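Local coordinates for uncharacterized protein ygiD (Escherichia coli, PDB 2PW6), which opens the ring of L-DOPA between carbons 4 and 5 in vitro as a zinc-binding extradiol dioxygenase, its physiological substrate being unknown, at residues Thr87-Pro92 with Trp117-Gly122; Lys147-His152 with Pro237-Leu242; Val175-Arg180 with Gly261-Leu266; Asn198-Ala203 with His214-Tyr219. One frame throughout, in Å; residues are numbered along the deposited sequence.

In the fold
Following the chain from the N terminus, contact 1 closes first: it brings the loop after strand 63-66 back to the start of helix 121-130, with helix 95-105 and strand 110-113 between. Contacts 2 and 3 then cross. Contact 2 opens at helix 149-159 and closes on helix 236-243, while contact 3 opens inside that loop, after strand 167-173, and closes beyond it on strand 263-264. Contact 4, the end of helix 192-202 against the following loop, nests inside both. Contacts 2, 3 and 4 touch in pairs, as where Leu242 meets Leu216, whereas contact 1 stands apart from them. Contacts 1 and 3 also touch the second subunit.

Contact 1: residues Thr87-Pro92 with Trp117-Gly122; sequences THYPAP and WGFDHG. With ZN (zinc ion), chain C.
Thr87 and Phe119 meet where the loop ahead of helix 95-105 passes the N-terminal end of helix 121-130, in the catalytic LigB-type domain. The closely packed interior is aromatic: Tyr89 turns its ring edge to the face of Phe119, an edge-to-face pair with centroids 5.6 Å apart and planes at 77°, and Tyr89 CB lies 3.9 Å from Phe119 CD2. Met138 and Leu127 touch the side chains of both Tyr89 and Phe119, and Tyr89 OH is hydrogen-bonded to Tyr131 O. Asp120 is buried too, as the N-cap of helix 121-130: OD2 accepts from Ser123 N and OD1 is hydrogen-bonded to Ser55 OG, with His57 and His22 nearby.

The looser side is partly exposed. Thr87 OG1, held between the backbone N and the carbonyl carbon (chi1 76°), donates a 2.7 Å hydrogen bond to Phe119 O, reaching a lone pair in the carbonyl plane. A water bridges Thr87 OG1 (2.6 Å) and Phe119 N (2.8 Å), in the plane of the Phe119 ring at its edge. Thr87 CG2 sits over the centre of the His121 ring in a CH-pi contact, 3.7 Å from the centroid. His121 faces the second subunit, where a zinc ion, lying in the plane of its ring, is bound by ND1 at 2.5 Å and by ND1 of His121 of the second subunit.

Contact 2: residues Lys147-His152 with Pro237-Leu242; sequences KPAAWH and PLLYVL
His152 ND1 and Tyr240 OH share a 2.9 Å hydrogen bond, nearly straight at 164°, that joins the first turn of helix 149-159 to helix 236-243 in a buried helix-helix contact. The hydroxyl lies at the edge of the imidazole, in its plane, while the two rings meet rim to rim with their planes at 43°. The opposite nitrogen of the imidazole is held too: NE2 donates to Lys147 O at 2.9 Å, approaching from above the carbonyl plane. With a partner on each nitrogen, the rotation of the His152 ring is fixed by its own loop on one side and by the second helix on the other. His152 CG stands anti to the carbonyl carbon, beside the backbone N (chi1 -56°), a position from which ND1 can meet the hydroxyl.

One face of the imidazole receives Trp151 CE3 at 3.7 Å above its plane, toward the rim. The indole is in turn covered over its centre by Lys147 CG, whose chain runs on to a salt bridge with Asp144. The phenol of Tyr240 has His152 O over the centre of one face. Ile143 of strand 138-144 touches the side chains of both His152 and Tyr240, so the polar pair rests on the central mixed sheet. A turn away the contact is apolar: Ala149 CB and Leu239 CD1 are 3.9 Å apart, and the same CD1 reaches to 3.4 Å from Ala149 O.

Contact 3: residues Val175-Arg180 with Gly261-Leu266; sequences VVHNLR and GSLSML. With ZN (zinc ion), chain D.
Val176 and Ser264 are joined by a backbone hydrogen bond, Ser264 N to Val176 O at 3.1 Å, where the loop after strand 167-173 runs roughly antiparallel to strand 263-264. Ser262 and Leu263 form a classic beta bulge against strand 258-259. Val176 points its CB at strand 263-264, 3.6 Å from Ser264 CB, and its CG2, anti to the carbonyl carbon and beside the backbone N, packs on that same carbon. Ser264 OG stands anti to its backbone N (chi1 -179°), which places it against Val175 CG2 at 3.6 Å and within hydrogen-bonding reach of Asn198 OD1 in helix 192-202. Val175 CG2 is wedged between its own backbone N and carbonyl carbon, and there it also meets Leu266 CD2 at 4.1 Å. A water knits this end together, accepting from Val175 N and donating to both Ser264 O and Leu266 O.

On the other side of the loop is the metal. His177 points its CB away from strand 263-264, and with CG anti to the backbone N (chi1 -174°) its imidazole runs alongside Leu263 in the same direction, CD2 lying 3.9 Å from Leu263 CD1. Leu179 CD2 lies over one face of the imidazole, toward the rim, and His234 stacks with it. His177 NE2 is hydrogen-bonded to Asp86 of the second subunit. A neighbouring zinc ion is held by His22, His57 and His234, and His177 lies beside this site. His177, itself a zinc ligand of this enzyme, binds one zinc ion as a bidentate ligand, through ND1 at 2.0 Å and its own carbonyl O at 2.3 Å.

Contact 4: residues Asn198-Ala203 with His214-Tyr219; sequences NEYVKA and HPLVNY
Tyr200 reaches across to Pro215 from the last turn of helix 192-202, in a contact that folds the loop between helix 192-202 and helix 225-228 back on the end of the former. Its CG is anti to the backbone N (chi1 172°), and from there the phenol extends to Pro215, where OH makes a weak 2.8 Å hydrogen bond to Pro215 O. The phenol crosses the proline at about a right angle, with OH 3.4 Å from Pro215 CB. Beside it Leu216 splits its two methyls over the helix backbone: CD2 lies 3.7 Å from both Tyr200 O and Val201 CA, and CD1 lies 3.6 Å from Val201 O.

One shell out, the turn is held by His214. Its ND1 accepts from Leu216 N at 3.0 Å, close to the ring plane, and its carbonyl O takes Asn218 N. The His214 ring itself lies against Trp207 and Phe153, while Leu216 O is hydrogen-bonded to Tyr235 OH. Leu242 of helix 236-243 packs on Leu216, and Leu238 on Val201.

The chemistry is thus mostly apolar, with a single weak bond across it. Because ND1 of His214 accepts a backbone N-H, this ring, if neutral, would probably carry its proton on NE2.

Contact 1: residues Thr87-Pro92 with Trp117-Gly122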
loop_
_atom_site.group_PDB
_atom_site.type_symbol
_atom_site.label_atom_id
_atom_site.label_comp_id
_atom_site.label_asym_id
_atom_site.label_seq_id
_atom_site.Cartn_x
_atom_site.Cartn_y
_atom_site.Cartn_z
ATOM N N THR A 87 0.782 -6.392 -3.939
ATOM C CA THR A 87 1.851 -7.358 -3.565
ATOM C C THR A 87 1.384 -8.866 -3.469
ATOM O O THR A 87 0.196 -9.177 -3.446
ATOM C CB THR A 87 2.601 -6.943 -2.238
ATOM O OG1 THR A 87 1.788 -7.227 -1.088
ATOM C CG2 THR A 87 2.982 -5.448 -2.235
ATOM N N HIS A 88 2.330 -9.790 -3.412
ATOM C CA HIS A 88 1.994 -11.226 -3.300
ATOM C C HIS A 88 3.154 -11.988 -2.662
ATOM O O HIS A 88 4.249 -12.043 -3.206
ATOM C CB HIS A 88 1.610 -11.815 -4.670
ATOM C CG HIS A 88 1.215 -13.260 -4.628
ATOM N ND1 HIS A 88 0.068 -13.710 -3.996
ATOM C CD2 HIS A 88 1.808 -14.358 -5.163
ATOM C CE1 HIS A 88 -0.023 -15.019 -4.145
ATOM N NE2 HIS A 88 1.019 -15.434 -4.849
ATOM N N TYR A 89 2.917 -12.509 -1.462
ATOM C CA TYR A 89 3.912 -13.286 -0.756
ATOM C C TYR A 89 3.233 -14.529 -0.179
ATOM O O TYR A 89 2.706 -14.483 0.951
ATOM C CB TYR A 89 4.611 -12.473 0.337
ATOM C CG TYR A 89 5.854 -13.157 0.872
ATOM C CD1 TYR A 89 7.037 -13.203 0.115
ATOM C CD2 TYR A 89 5.850 -13.783 2.138
ATOM C CE1 TYR A 89 8.178 -13.847 0.611
ATOM C CE2 TYR A 89 6.995 -14.435 2.633
ATOM C CZ TYR A 89 8.155 -14.460 1.861
ATOM O OH TYR A 89 9.299 -15.086 2.353
ATOM N N PRO A 90 3.253 -15.649 -0.958
ATOM C CA PRO A 90 2.446 -16.852 -0.667
ATOM C C PRO A 90 3.146 -17.815 0.296
ATOM O O PRO A 90 3.326 -18.995 -0.020
ATOM C CB PRO A 90 2.273 -17.492 -2.041
ATOM C CG PRO A 90 3.529 -17.086 -2.814
ATOM C CD PRO A 90 4.092 -15.823 -2.162
ATOM N N ALA A 91 3.537 -17.306 1.459
ATOM C CA ALA A 91 4.159 -18.110 2.474
ATOM C C ALA A 91 3.076 -19.001 3.069
ATOM O O ALA A 91 1.916 -18.568 3.187
ATOM C CB ALA A 91 4.782 -17.224 3.551
ATOM N N PRO A 92 3.446 -20.247 3.448
ATOM C CA PRO A 92 2.462 -21.096 4.102
ATOM C C PRO A 92 2.236 -20.623 5.528
ATOM O O PRO A 92 3.181 -20.184 6.187
ATOM C CB PRO A 92 3.139 -22.473 4.118
ATOM C CG PRO A 92 4.616 -22.174 4.130
ATOM C CD PRO A 92 4.754 -20.915 3.300
ATOM N N TRP A 117 -3.444 -11.172 5.909
ATOM C CA TRP A 117 -3.522 -9.739 5.529
ATOM C C TRP A 117 -2.520 -9.442 4.430
ATOM O O TRP A 117 -1.411 -9.960 4.449
ATOM C CB TRP A 117 -3.181 -8.841 6.717
ATOM C CG TRP A 117 -3.956 -9.132 7.958
ATOM C CD1 TRP A 117 -5.313 -9.452 8.046
ATOM C CD2 TRP A 117 -3.459 -9.138 9.288
ATOM N NE1 TRP A 117 -5.656 -9.645 9.359
ATOM C CE2 TRP A 117 -4.538 -9.474 10.140
ATOM C CE3 TRP A 117 -2.203 -8.920 9.853
ATOM C CZ2 TRP A 117 -4.390 -9.555 11.507
ATOM C CZ3 TRP A 117 -2.064 -9.004 11.203
ATOM C CH2 TRP A 117 -3.137 -9.301 12.020
ATOM N N GLY A 118 -2.868 -8.593 3.482
ATOM C CA GLY A 118 -1.872 -8.177 2.491
ATOM C C GLY A 118 -0.610 -7.637 3.163
ATOM O O GLY A 118 -0.661 -7.020 4.235
ATOM N N PHE A 119 0.538 -7.907 2.546
ATOM C CA PHE A 119 1.809 -7.365 2.995
ATOM C C PHE A 119 1.995 -5.978 2.384
ATOM O O PHE A 119 1.857 -5.815 1.175
ATOM C CB PHE A 119 2.962 -8.285 2.568
ATOM C CG PHE A 119 3.015 -9.591 3.322
ATOM C CD1 PHE A 119 3.755 -9.705 4.493
ATOM C CD2 PHE A 119 2.313 -10.699 2.868
ATOM C CE1 PHE A 119 3.812 -10.897 5.200
ATOM C CE2 PHE A 119 2.351 -11.914 3.580
ATOM C CZ PHE A 119 3.099 -11.999 4.745
ATOM N N ASP A 120 2.285 -4.981 3.212
ATOM C CA ASP A 120 2.786 -3.695 2.681
ATOM C C ASP A 120 4.027 -3.866 1.769
ATOM O O ASP A 120 4.794 -4.809 1.945
ATOM C CB ASP A 120 3.106 -2.748 3.836
ATOM C CG ASP A 120 4.019 -3.350 4.833
ATOM O OD1 ASP A 120 3.581 -4.170 5.659
ATOM O OD2 ASP A 120 5.191 -2.980 4.854
ATOM N N HIS A 121 4.227 -2.953 0.818
ATOM C CA HIS A 121 5.393 -3.018 -0.071
ATOM C C HIS A 121 6.731 -3.169 0.637
ATOM O O HIS A 121 7.611 -3.926 0.180
ATOM C CB HIS A 121 5.480 -1.811 -0.991
ATOM C CG HIS A 121 4.986 -2.089 -2.365
ATOM N ND1 HIS A 121 3.776 -1.620 -2.824
ATOM C CD2 HIS A 121 5.523 -2.819 -3.379
ATOM C CE1 HIS A 121 3.604 -2.017 -4.078
ATOM N NE2 HIS A 121 4.640 -2.761 -4.430
ATOM N N GLY A 122 6.880 -2.435 1.733
ATOM C CA GLY A 122 8.096 -2.460 2.528
ATOM C C GLY A 122 8.362 -3.813 3.158
ATOM O O GLY A 122 9.506 -4.263 3.180
HETATM ZN ZN ZN C . 2.419 0.234 -1.793
HETATM O O HOH W 1 0.273 -8.996 -0.033
#

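Contact 2: residues Lys147-His152 with Pro237-Leu242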
loop_
_atom_site.group_PDB
_atom_site.type_symbol
_atom_site.label_atom_id
_atom_site.label_comp_id
_atom_site.label_asym_id
_atom_site.label_seq_id
_atom_site.Cartn_x
_atom_site.Cartn_y
_atom_site.Cartn_z
ATOM N N LYS A 147 -2.846 1.155 22.721
ATOM C CA LYS A 147 -1.944 0.855 23.809
ATOM C C LYS A 147 -0.690 1.723 23.747
ATOM O O LYS A 147 -0.236 2.042 22.653
ATOM C CB LYS A 147 -1.556 -0.634 23.780
ATOM C CG LYS A 147 -2.711 -1.593 24.077
ATOM C CD LYS A 147 -3.414 -1.229 25.412
ATOM C CE LYS A 147 -4.224 -2.388 25.955
ATOM N NZ LYS A 147 -5.352 -2.722 25.059
ATOM N N PRO A 148 -0.130 2.098 24.927
ATOM C CA PRO A 148 1.075 2.911 24.960
ATOM C C PRO A 148 2.334 2.118 24.681
ATOM O O PRO A 148 2.337 0.884 24.773
ATOM C CB PRO A 148 1.100 3.434 26.415
ATOM C CG PRO A 148 0.422 2.300 27.227
ATOM C CD PRO A 148 -0.658 1.823 26.295
ATOM N N ALA A 149 3.414 2.849 24.412
ATOM C CA ALA A 149 4.715 2.300 24.030
ATOM C C ALA A 149 5.277 1.208 24.953
ATOM O O ALA A 149 5.957 0.278 24.469
ATOM C CB ALA A 149 5.749 3.442 23.884
ATOM N N ALA A 150 5.056 1.383 26.262
ATOM C CA ALA A 150 5.505 0.478 27.308
ATOM C C ALA A 150 4.856 -0.922 27.143
ATOM O O ALA A 150 5.500 -1.952 27.320
ATOM C CB ALA A 150 5.159 1.077 28.690
ATOM N N TRP A 151 3.586 -0.903 26.772
ATOM C CA TRP A 151 2.781 -2.075 26.522
ATOM C C TRP A 151 3.325 -2.871 25.313
ATOM O O TRP A 151 3.534 -4.094 25.392
ATOM C CB TRP A 151 1.318 -1.621 26.327
ATOM C CG TRP A 151 0.324 -2.736 26.298
ATOM C CD1 TRP A 151 -0.438 -3.202 27.348
ATOM C CD2 TRP A 151 -0.028 -3.536 25.155
ATOM N NE1 TRP A 151 -1.249 -4.234 26.917
ATOM C CE2 TRP A 151 -1.019 -4.459 25.580
ATOM C CE3 TRP A 151 0.392 -3.556 23.811
ATOM C CZ2 TRP A 151 -1.596 -5.394 24.709
ATOM C CZ3 TRP A 151 -0.189 -4.480 22.944
ATOM C CH2 TRP A 151 -1.173 -5.391 23.403
ATOM N N HIS A 152 3.580 -2.175 24.207
ATOM C CA HIS A 152 4.240 -2.785 23.058
ATOM C C HIS A 152 5.608 -3.340 23.383
ATOM O O HIS A 152 5.975 -4.390 22.855
ATOM C CB HIS A 152 4.297 -1.808 21.908
ATOM C CG HIS A 152 2.946 -1.288 21.533
ATOM N ND1 HIS A 152 2.028 -2.055 20.857
ATOM C CD2 HIS A 152 2.334 -0.105 21.796
ATOM C CE1 HIS A 152 0.923 -1.352 20.675
ATOM N NE2 HIS A 152 1.080 -0.167 21.240
ATOM N N PRO A 237 7.211 -1.201 16.160
ATOM C CA PRO A 237 7.719 -2.522 15.874
ATOM C C PRO A 237 9.079 -2.826 16.454
ATOM O O PRO A 237 9.345 -3.988 16.783
ATOM C CB PRO A 237 7.753 -2.561 14.330
ATOM C CG PRO A 237 6.719 -1.643 13.926
ATOM C CD PRO A 237 6.837 -0.520 14.901
ATOM N N LEU A 238 9.935 -1.815 16.581
ATOM C CA LEU A 238 11.225 -1.971 17.216
ATOM C C LEU A 238 11.104 -2.403 18.675
ATOM O O LEU A 238 11.935 -3.127 19.179
ATOM C CB LEU A 238 12.033 -0.645 17.125
ATOM C CG LEU A 238 13.359 -0.583 17.904
ATOM C CD1 LEU A 238 14.293 -1.652 17.447
ATOM C CD2 LEU A 238 14.043 0.789 17.814
ATOM N N LEU A 239 10.083 -1.902 19.357
ATOM C CA LEU A 239 9.871 -2.219 20.750
ATOM C C LEU A 239 9.521 -3.697 20.926
ATOM O O LEU A 239 9.902 -4.287 21.922
ATOM C CB LEU A 239 8.787 -1.305 21.321
ATOM C CG LEU A 239 9.190 0.195 21.294
ATOM C CD1 LEU A 239 8.188 1.030 22.079
ATOM C CD2 LEU A 239 10.657 0.445 21.814
ATOM N N TYR A 240 8.808 -4.283 19.958
ATOM C CA TYR A 240 8.529 -5.717 19.940
ATOM C C TYR A 240 9.843 -6.484 19.949
ATOM O O TYR A 240 10.009 -7.430 20.723
ATOM C CB TYR A 240 7.644 -6.100 18.736
ATOM C CG TYR A 240 6.202 -5.693 18.932
ATOM C CD1 TYR A 240 5.807 -4.350 18.827
ATOM C CD2 TYR A 240 5.220 -6.655 19.251
ATOM C CE1 TYR A 240 4.457 -3.967 19.021
ATOM C CE2 TYR A 240 3.876 -6.284 19.446
ATOM C CZ TYR A 240 3.502 -4.941 19.333
ATOM O OH TYR A 240 2.175 -4.602 19.549
ATOM N N VAL A 241 10.791 -6.045 19.123
ATOM C CA VAL A 241 12.129 -6.640 19.073
ATOM C C VAL A 241 12.908 -6.343 20.353
ATOM O O VAL A 241 13.421 -7.265 20.992
ATOM C CB VAL A 241 12.907 -6.161 17.834
ATOM C CG1 VAL A 241 14.355 -6.586 17.916
ATOM C CG2 VAL A 241 12.243 -6.673 16.550
ATOM N N LEU A 242 12.989 -5.075 20.761
ATOM C CA LEU A 242 13.725 -4.753 21.997
ATOM C C LEU A 242 13.160 -5.418 23.240
ATOM O O LEU A 242 13.918 -5.803 24.136
ATOM C CB LEU A 242 13.819 -3.249 22.245
ATOM C CG LEU A 242 14.804 -2.376 21.476
ATOM C CD1 LEU A 242 14.848 -1.030 22.191
ATOM C CD2 LEU A 242 16.212 -3.003 21.332
#

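Contact 3: residues Val175-Arg180 with Gly261-Leu266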
loop_
_atom_site.group_PDB
_atom_site.type_symbol
_atom_site.label_atom_id
_atom_site.label_comp_id
_atom_site.label_asym_id
_atom_site.label_seq_id
_atom_site.Cartn_x
_atom_site.Cartn_y
_atom_site.Cartn_z
ATOM N N VAL A 175 12.242 3.871 12.285
ATOM C CA VAL A 175 12.354 4.686 13.484
ATOM C C VAL A 175 12.262 6.223 13.213
ATOM O O VAL A 175 11.946 7.013 14.147
ATOM C CB VAL A 175 13.615 4.333 14.298
ATOM C CG1 VAL A 175 13.676 2.830 14.539
ATOM C CG2 VAL A 175 14.907 4.843 13.594
ATOM N N VAL A 176 12.473 6.628 11.956
ATOM C CA VAL A 176 12.122 7.991 11.494
ATOM C C VAL A 176 11.219 7.917 10.287
ATOM O O VAL A 176 11.579 7.313 9.251
ATOM C CB VAL A 176 13.373 8.922 11.104
ATOM C CG1 VAL A 176 12.890 10.331 10.734
ATOM C CG2 VAL A 176 14.416 8.973 12.213
ATOM N N HIS A 177 10.055 8.558 10.388
ATOM C CA HIS A 177 9.062 8.324 9.375
ATOM C C HIS A 177 8.046 9.431 9.285
ATOM O O HIS A 177 6.936 9.331 9.834
ATOM C CB HIS A 177 8.363 6.946 9.595
ATOM C CG HIS A 177 7.414 6.580 8.494
ATOM N ND1 HIS A 177 6.169 7.177 8.353
ATOM C CD2 HIS A 177 7.558 5.727 7.447
ATOM C CE1 HIS A 177 5.565 6.638 7.301
ATOM N NE2 HIS A 177 6.392 5.774 6.726
ATOM N N ASN A 178 8.408 10.465 8.541
ATOM C CA ASN A 178 7.538 11.607 8.327
ATOM C C ASN A 178 7.571 11.831 6.840
ATOM O O ASN A 178 8.593 12.259 6.316
ATOM C CB ASN A 178 8.027 12.840 9.108
ATOM C CG ASN A 178 6.993 13.982 9.118
ATOM O OD1 ASN A 178 6.284 14.170 8.151
ATOM N ND2 ASN A 178 6.887 14.706 10.238
ATOM N N LEU A 179 6.479 11.460 6.155
ATOM C CA LEU A 179 6.421 11.511 4.676
ATOM C C LEU A 179 6.110 12.910 4.150
ATOM O O LEU A 179 6.233 13.183 2.965
ATOM C CB LEU A 179 5.446 10.452 4.111
ATOM C CG LEU A 179 5.866 8.997 4.464
ATOM C CD1 LEU A 179 5.031 7.996 3.762
ATOM C CD2 LEU A 179 7.313 8.741 4.133
ATOM N N ARG A 180 5.715 13.793 5.055
ATOM C CA ARG A 180 5.616 15.209 4.741
ATOM C C ARG A 180 6.972 15.901 4.600
ATOM O O ARG A 180 7.022 17.007 4.088
ATOM C CB ARG A 180 4.860 15.931 5.828
ATOM C CG ARG A 180 3.473 15.469 6.043
ATOM C CD ARG A 180 3.142 15.963 7.409
ATOM N NE ARG A 180 1.852 15.512 7.847
ATOM C CZ ARG A 180 1.505 15.380 9.119
ATOM N NH1 ARG A 180 2.368 15.665 10.106
ATOM N NH2 ARG A 180 0.278 14.952 9.387
ATOM N N GLY A 261 16.321 12.193 3.177
ATOM C CA GLY A 261 16.322 13.162 4.255
ATOM C C GLY A 261 15.731 12.695 5.576
ATOM O O GLY A 261 16.272 13.007 6.633
ATOM N N SER A 262 14.617 11.967 5.545
ATOM C CA SER A 262 14.043 11.518 6.824
ATOM C C SER A 262 13.569 10.056 6.930
ATOM O O SER A 262 13.135 9.655 7.987
ATOM C CB SER A 262 12.942 12.474 7.303
ATOM O OG SER A 262 12.003 12.614 6.281
ATOM N N LEU A 263 13.658 9.262 5.872
ATOM C CA LEU A 263 13.337 7.840 6.003
ATOM C C LEU A 263 14.478 7.060 6.653
ATOM O O LEU A 263 15.435 6.685 5.980
ATOM C CB LEU A 263 12.958 7.243 4.650
ATOM C CG LEU A 263 12.223 5.894 4.626
ATOM C CD1 LEU A 263 10.875 5.900 5.430
ATOM C CD2 LEU A 263 11.949 5.557 3.203
ATOM N N SER A 264 14.383 6.795 7.958
ATOM C CA SER A 264 15.446 5.993 8.584
ATOM C C SER A 264 15.379 4.470 8.320
ATOM O O SER A 264 14.315 3.835 8.393
ATOM C CB SER A 264 15.635 6.282 10.060
ATOM O OG SER A 264 16.691 5.462 10.544
HETATM N N MSE A 265 16.546 3.922 7.989
HETATM C CA MSE A 265 16.663 2.557 7.487
HETATM C C MSE A 265 17.372 1.703 8.519
HETATM O O MSE A 265 17.776 0.570 8.243
HETATM C CB MSE A 265 17.415 2.519 6.144
HETATM C CG MSE A 265 16.693 3.053 4.911
HETATM SE SE MSE A 265 14.842 2.443 4.529
HETATM C CE MSE A 265 14.974 2.032 2.644
ATOM N N LEU A 266 17.522 2.260 9.712
ATOM C CA LEU A 266 18.083 1.566 10.840
ATOM C C LEU A 266 17.428 0.200 11.123
ATOM O O LEU A 266 16.273 0.133 11.589
ATOM C CB LEU A 266 17.978 2.440 12.082
ATOM C CG LEU A 266 18.570 1.838 13.351
ATOM C CD1 LEU A 266 20.077 1.583 13.202
ATOM C CD2 LEU A 266 18.331 2.765 14.465
HETATM ZN ZN ZN D . 4.896 8.385 9.409
HETATM O O HOH W 2 14.238 2.106 10.935
#

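Contact 4: residues Asn198-Ala203 with His214-Tyr219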
loop_
_atom_site.group_PDB
_atom_site.type_symbol
_atom_site.label_atom_id
_atom_site.label_comp_id
_atom_site.label_asym_id
_atom_site.label_seq_id
_atom_site.Cartn_x
_atom_site.Cartn_y
_atom_site.Cartn_z
ATOM N N ASN A 198 17.521 9.691 15.303
ATOM C CA ASN A 198 18.087 8.387 14.985
ATOM C C ASN A 198 19.221 7.967 15.920
ATOM O O ASN A 198 19.279 6.812 16.374
ATOM C CB ASN A 198 18.562 8.375 13.540
ATOM C CG ASN A 198 18.629 6.980 12.957
ATOM O OD1 ASN A 198 17.590 6.341 12.700
ATOM N ND2 ASN A 198 19.845 6.503 12.717
ATOM N N GLU A 199 20.111 8.917 16.224
ATOM C CA GLU A 199 21.256 8.661 17.099
ATOM C C GLU A 199 20.842 8.410 18.545
ATOM O O GLU A 199 21.451 7.610 19.223
ATOM C CB GLU A 199 22.295 9.811 16.989
ATOM C CG GLU A 199 22.961 9.907 15.590
ATOM C CD GLU A 199 23.742 8.657 15.206
ATOM O OE1 GLU A 199 24.359 8.024 16.086
ATOM O OE2 GLU A 199 23.748 8.294 14.014
ATOM N N TYR A 200 19.817 9.113 19.007
ATOM C CA TYR A 200 19.159 8.847 20.282
ATOM C C TYR A 200 18.546 7.438 20.332
ATOM O O TYR A 200 18.490 6.825 21.403
ATOM C CB TYR A 200 18.068 9.890 20.504
ATOM C CG TYR A 200 17.146 9.667 21.685
ATOM C CD1 TYR A 200 17.601 9.835 23.003
ATOM C CD2 TYR A 200 15.801 9.324 21.492
ATOM C CE1 TYR A 200 16.750 9.658 24.095
ATOM C CE2 TYR A 200 14.933 9.144 22.586
ATOM C CZ TYR A 200 15.414 9.312 23.881
ATOM O OH TYR A 200 14.563 9.148 24.972
ATOM N N VAL A 201 18.075 6.947 19.179
ATOM C CA VAL A 201 17.617 5.555 19.062
ATOM C C VAL A 201 18.797 4.589 19.267
ATOM O O VAL A 201 18.822 3.845 20.249
ATOM C CB VAL A 201 16.790 5.269 17.743
ATOM C CG1 VAL A 201 16.654 3.767 17.481
ATOM C CG2 VAL A 201 15.415 5.888 17.844
ATOM N N LYS A 202 19.780 4.652 18.371
ATOM C CA LYS A 202 20.980 3.830 18.435
ATOM C C LYS A 202 21.738 3.848 19.767
ATOM O O LYS A 202 22.318 2.825 20.162
ATOM C CB LYS A 202 21.943 4.250 17.330
ATOM C CG LYS A 202 21.418 4.041 15.928
ATOM C CD LYS A 202 22.338 4.663 14.911
ATOM C CE LYS A 202 23.775 4.203 15.076
ATOM N NZ LYS A 202 24.573 4.738 13.946
ATOM N N ALA A 203 21.765 5.001 20.446
ATOM C CA ALA A 203 22.522 5.142 21.705
ATOM C C ALA A 203 21.787 4.505 22.883
ATOM O O ALA A 203 22.301 4.487 24.014
ATOM C CB ALA A 203 22.807 6.617 22.013
ATOM N N HIS A 214 12.479 3.641 30.191
ATOM C CA HIS A 214 13.291 3.368 28.978
ATOM C C HIS A 214 13.186 4.546 28.003
ATOM O O HIS A 214 12.080 4.931 27.626
ATOM C CB HIS A 214 12.844 2.063 28.297
ATOM C CG HIS A 214 13.862 1.451 27.377
ATOM N ND1 HIS A 214 14.456 2.141 26.340
ATOM C CD2 HIS A 214 14.362 0.192 27.317
ATOM C CE1 HIS A 214 15.291 1.345 25.696
ATOM N NE2 HIS A 214 15.256 0.155 26.270
ATOM N N PRO A 215 14.343 5.137 27.614
ATOM C CA PRO A 215 14.422 6.221 26.623
ATOM C C PRO A 215 13.705 5.904 25.312
ATOM O O PRO A 215 13.039 6.771 24.750
ATOM C CB PRO A 215 15.933 6.339 26.366
ATOM C CG PRO A 215 16.539 5.955 27.636
ATOM C CD PRO A 215 15.687 4.809 28.130
ATOM N N LEU A 216 13.819 4.664 24.851
ATOM C CA LEU A 216 13.174 4.258 23.607
ATOM C C LEU A 216 11.689 3.984 23.779
ATOM O O LEU A 216 10.930 3.989 22.813
ATOM C CB LEU A 216 13.903 3.079 22.986
ATOM C CG LEU A 216 15.352 3.374 22.598
ATOM C CD1 LEU A 216 15.883 2.284 21.669
ATOM C CD2 LEU A 216 15.502 4.736 21.922
ATOM N N VAL A 217 11.272 3.778 25.022
ATOM C CA VAL A 217 9.856 3.664 25.339
ATOM C C VAL A 217 9.265 5.060 25.466
ATOM O O VAL A 217 8.155 5.306 25.023
ATOM C CB VAL A 217 9.623 2.839 26.637
ATOM C CG1 VAL A 217 8.234 3.097 27.235
ATOM C CG2 VAL A 217 9.847 1.364 26.355
ATOM N N ASN A 218 10.024 5.959 26.094
ATOM C CA ASN A 218 9.645 7.372 26.251
ATOM C C ASN A 218 10.178 8.219 25.089
ATOM O O ASN A 218 10.643 9.343 25.303
ATOM C CB ASN A 218 10.195 7.938 27.580
ATOM C CG ASN A 218 9.594 7.264 28.808
ATOM O OD1 ASN A 218 8.386 7.316 29.046
ATOM N ND2 ASN A 218 10.447 6.650 29.605
ATOM N N TYR A 219 10.118 7.680 23.871
ATOM C CA TYR A 219 10.786 8.285 22.713
ATOM C C TYR A 219 10.255 9.698 22.389
ATOM O O TYR A 219 10.992 10.538 21.915
ATOM C CB TYR A 219 10.743 7.360 21.481
ATOM C CG TYR A 219 9.371 7.264 20.860
ATOM C CD1 TYR A 219 9.057 7.952 19.684
ATOM C CD2 TYR A 219 8.372 6.504 21.459
ATOM C CE1 TYR A 219 7.774 7.868 19.117
ATOM C CE2 TYR A 219 7.102 6.419 20.906
ATOM C CZ TYR A 219 6.802 7.092 19.735
ATOM O OH TYR A 219 5.508 6.992 19.207
#